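Local coordinates for aminotransferase class-III (Sphaerobacter thermophilus DSM 20745, PDB 6K8H), which is an omega-transaminase of the class-III aminotransferase family, with the fold shared by pyridoxal-phosphate-dependent aminotransferases, at residues L74-A79 against R333-A338. Residues are numbered along the deposited sequence; the frame is centred on the assembly and turned at random.
Sequences LIHGHA and RKLTPA
K334 lays its aliphatic chain across the imidazole of H76: CE sits 4.0 Å from the centroid of that ring and only 3° off its normal, a CH-pi contact squarely over one face. The bend of the lysine at chi3 (56°) brings CE over the ring, and chi4 then directs NZ, while CB, 3.6 Å from H76 NE2, stays close to that end of it. On the opposite face lies I75 CG2, the histidine's own neighbour, offset toward the rim, so the ring is held between two aliphatic groups. Its rotation is fixed from both nitrogens by partners beyond the two segments: ND1 is hydrogen-bonded to T423 OG1, and NE2 to A331 O, one turn back in helix 322-334.

Beside the ring the contact is between aliphatic side chains. I75 and L335 meet tip to tip, CD1 of the isoleucine 3.8 Å from L335 CD2; I75 holds CG1 anti to its amide nitrogen (chi1 -171°), and this extends the branch toward the leucine. Separately, the same L335 CD2 lies 4.0 Å from H76 CE1, approaching the ring obliquely, so one methyl serves both residues. I283 touches I75 and L335 as well and continues the buried cluster.

The other side is looser. K334 is partly exposed, and its NZ stands off the same face of the ring, 5.1 Å from H76 ND1, and forms a salt bridge with D82 at the start of helix 81-91; a second, long ion pair to D80 is weak. Beyond L335 the chain turns outward, where T336 N-caps helix 337-361 through OG1.

The arrangement thus docks a type I beta turn, L74 to G77, onto the junction between two consecutive helices, within the class-III aminotransferase fold.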
ATOM      1  N   LEU B  74      11.067 -12.494  -1.014  1.00  9.34           N
ATOM      2  CA  LEU B  74      11.395 -13.287  -2.200  1.00  9.85           C
ATOM      3  C   LEU B  74      11.946 -14.637  -1.753  1.00  9.11           C
ATOM      4  O   LEU B  74      13.144 -14.914  -1.812  1.00  8.26           O
ATOM      5  CB  LEU B  74      12.363 -12.523  -3.106  1.00  8.70           C
ATOM      6  CG  LEU B  74      11.639 -11.601  -4.096  1.00 11.66           C
ATOM      7  CD1 LEU B  74      10.919 -10.444  -3.373  1.00 11.22           C
ATOM      8  CD2 LEU B  74      12.617 -11.077  -5.124  1.00 16.85           C
ATOM      9  N   ILE B  75      11.027 -15.503  -1.331  1.00  6.55           N
ATOM     10  CA  ILE B  75      11.427 -16.814  -0.835  1.00  9.11           C
ATOM     11  C   ILE B  75      12.042 -17.662  -1.940  1.00  9.59           C
ATOM     12  O   ILE B  75      12.766 -18.616  -1.647  1.00  8.81           O
ATOM     13  CB  ILE B  75      10.222 -17.501  -0.160  1.00 10.63           C
ATOM     14  CG1 ILE B  75      10.659 -18.790   0.568  1.00 11.20           C
ATOM     15  CG2 ILE B  75       9.100 -17.726  -1.167  1.00 10.42           C
ATOM     16  CD1 ILE B  75       9.811 -19.112   1.786  1.00 12.72           C
ATOM     17  N   HIS B  76      11.763 -17.362  -3.211  1.00  8.45           N
ATOM     18  CA  HIS B  76      12.380 -18.096  -4.313  1.00 10.93           C
ATOM     19  C   HIS B  76      13.586 -17.378  -4.902  1.00  9.31           C
ATOM     20  O   HIS B  76      14.064 -17.768  -5.972  1.00 12.83           O
ATOM     21  CB  HIS B  76      11.354 -18.397  -5.407  1.00 10.35           C
ATOM     22  CG  HIS B  76      10.239 -19.274  -4.936  1.00 11.06           C
ATOM     23  ND1 HIS B  76      10.454 -20.530  -4.410  1.00 12.60           N
ATOM     24  CD2 HIS B  76       8.905 -19.064  -4.876  1.00  8.32           C
ATOM     25  CE1 HIS B  76       9.297 -21.065  -4.063  1.00 11.73           C
ATOM     26  NE2 HIS B  76       8.341 -20.190  -4.328  1.00 10.69           N
ATOM     27  N   GLY B  77      14.086 -16.343  -4.243  1.00 10.08           N
ATOM     28  CA  GLY B  77      15.281 -15.671  -4.723  1.00  9.23           C
ATOM     29  C   GLY B  77      14.995 -14.783  -5.917  1.00 10.74           C
ATOM     30  O   GLY B  77      13.859 -14.422  -6.190  1.00 12.57           O
ATOM     31  N   HIS B  78      16.054 -14.451  -6.654  1.00 11.13           N
ATOM     32  CA  HIS B  78      15.976 -13.434  -7.698  1.00 10.66           C
ATOM     33  C   HIS B  78      15.642 -14.038  -9.054  1.00 12.34           C
ATOM     34  O   HIS B  78      16.183 -15.080  -9.433  1.00 13.32           O
ATOM     35  CB  HIS B  78      17.294 -12.668  -7.820  1.00 10.27           C
ATOM     36  CG  HIS B  78      17.661 -11.901  -6.592  1.00 11.08           C
ATOM     37  ND1 HIS B  78      17.133 -10.661  -6.300  1.00 11.28           N
ATOM     38  CD2 HIS B  78      18.483 -12.213  -5.564  1.00  9.24           C
ATOM     39  CE1 HIS B  78      17.627 -10.235  -5.153  1.00 11.09           C
ATOM     40  NE2 HIS B  78      18.453 -11.154  -4.689  1.00 10.95           N
ATOM     41  N   ALA B  79      14.759 -13.357  -9.787  1.00  8.79           N
ATOM     42  CA  ALA B  79      14.420 -13.715 -11.166  1.00 13.33           C
ATOM     43  C   ALA B  79      14.070 -15.197 -11.294  1.00 12.78           C
ATOM     44  O   ALA B  79      14.584 -15.917 -12.158  1.00 10.08           O
ATOM     45  CB  ALA B  79      15.556 -13.345 -12.124  1.00 10.97           C
ATOM     46  N   ARG B 333       2.416 -22.029  -4.981  1.00  6.64           N
ATOM     47  CA  ARG B 333       2.318 -23.398  -5.474  1.00  8.24           C
ATOM     48  C   ARG B 333       3.669 -24.088  -5.470  1.00  9.40           C
ATOM     49  O   ARG B 333       3.732 -25.312  -5.312  1.00 11.32           O
ATOM     50  CB  ARG B 333       1.728 -23.442  -6.883  1.00 11.74           C
ATOM     51  CG  ARG B 333       0.199 -23.478  -6.894  1.00 15.39           C
ATOM     52  CD  ARG B 333      -0.357 -23.531  -8.321  1.00 12.16           C
ATOM     53  NE  ARG B 333      -1.819 -23.488  -8.286  1.00 19.59           N
ATOM     54  CZ  ARG B 333      -2.595 -23.315  -9.353  1.00 24.20           C
ATOM     55  NH1 ARG B 333      -2.046 -23.161 -10.553  1.00 22.98           N
ATOM     56  NH2 ARG B 333      -3.921 -23.290  -9.214  1.00 28.95           N
ATOM     57  N   LYS B 334       4.753 -23.330  -5.674  1.00 11.18           N
ATOM     58  CA  LYS B 334       6.093 -23.901  -5.597  1.00 10.52           C
ATOM     59  C   LYS B 334       6.543 -24.212  -4.174  1.00 12.04           C
ATOM     60  O   LYS B 334       7.499 -24.983  -4.003  1.00 12.73           O
ATOM     61  CB  LYS B 334       7.098 -22.961  -6.265  1.00 12.96           C
ATOM     62  CG  LYS B 334       6.916 -22.877  -7.773  1.00 15.24           C
ATOM     63  CD  LYS B 334       7.681 -21.706  -8.403  1.00 14.55           C
ATOM     64  CE  LYS B 334       9.153 -21.746  -8.089  1.00 20.08           C
ATOM     65  NZ  LYS B 334       9.928 -22.551  -9.075  1.00 21.46           N
ATOM     66  N   LEU B 335       5.911 -23.614  -3.156  1.00 10.74           N
ATOM     67  CA  LEU B 335       6.215 -23.882  -1.743  1.00 11.29           C
ATOM     68  C   LEU B 335       5.346 -25.040  -1.265  1.00 10.86           C
ATOM     69  O   LEU B 335       4.282 -24.856  -0.672  1.00  9.77           O
ATOM     70  CB  LEU B 335       5.972 -22.649  -0.885  1.00 12.49           C
ATOM     71  CG  LEU B 335       6.961 -21.506  -0.796  1.00 16.87           C
ATOM     72  CD1 LEU B 335       6.363 -20.452   0.142  1.00 12.67           C
ATOM     73  CD2 LEU B 335       8.321 -21.978  -0.306  1.00 13.90           C
ATOM     74  N   THR B 336       5.801 -26.250  -1.563  1.00 12.38           N
ATOM     75  CA  THR B 336       5.142 -27.498  -1.191  1.00 10.11           C
ATOM     76  C   THR B 336       5.611 -27.966   0.177  1.00 14.56           C
ATOM     77  O   THR B 336       6.619 -27.482   0.697  1.00 11.01           O
ATOM     78  CB  THR B 336       5.474 -28.553  -2.231  1.00 13.36           C
ATOM     79  OG1 THR B 336       6.897 -28.742  -2.235  1.00 10.00           O
ATOM     80  CG2 THR B 336       5.040 -28.087  -3.605  1.00 11.11           C
ATOM     81  N   PRO B 337       4.923 -28.953   0.779  1.00 11.76           N
ATOM     82  CA  PRO B 337       5.442 -29.544   2.029  1.00  8.72           C
ATOM     83  C   PRO B 337       6.887 -30.020   1.924  1.00 13.62           C
ATOM     84  O   PRO B 337       7.680 -29.809   2.862  1.00 10.63           O
ATOM     85  CB  PRO B 337       4.467 -30.705   2.291  1.00 14.36           C
ATOM     86  CG  PRO B 337       3.157 -30.221   1.700  1.00 11.10           C
ATOM     87  CD  PRO B 337       3.564 -29.441   0.460  1.00 16.15           C
ATOM     88  N   ALA B 338       7.273 -30.627   0.793  1.00 10.03           N
ATOM     89  CA  ALA B 338       8.664 -31.053   0.641  1.00 13.70           C
ATOM     90  C   ALA B 338       9.618 -29.858   0.653  1.00 11.61           C
ATOM     91  O   ALA B 338      10.729 -29.938   1.199  1.00 10.15           O
ATOM     92  CB  ALA B 338       8.830 -31.855  -0.650  1.00 18.07           C
TER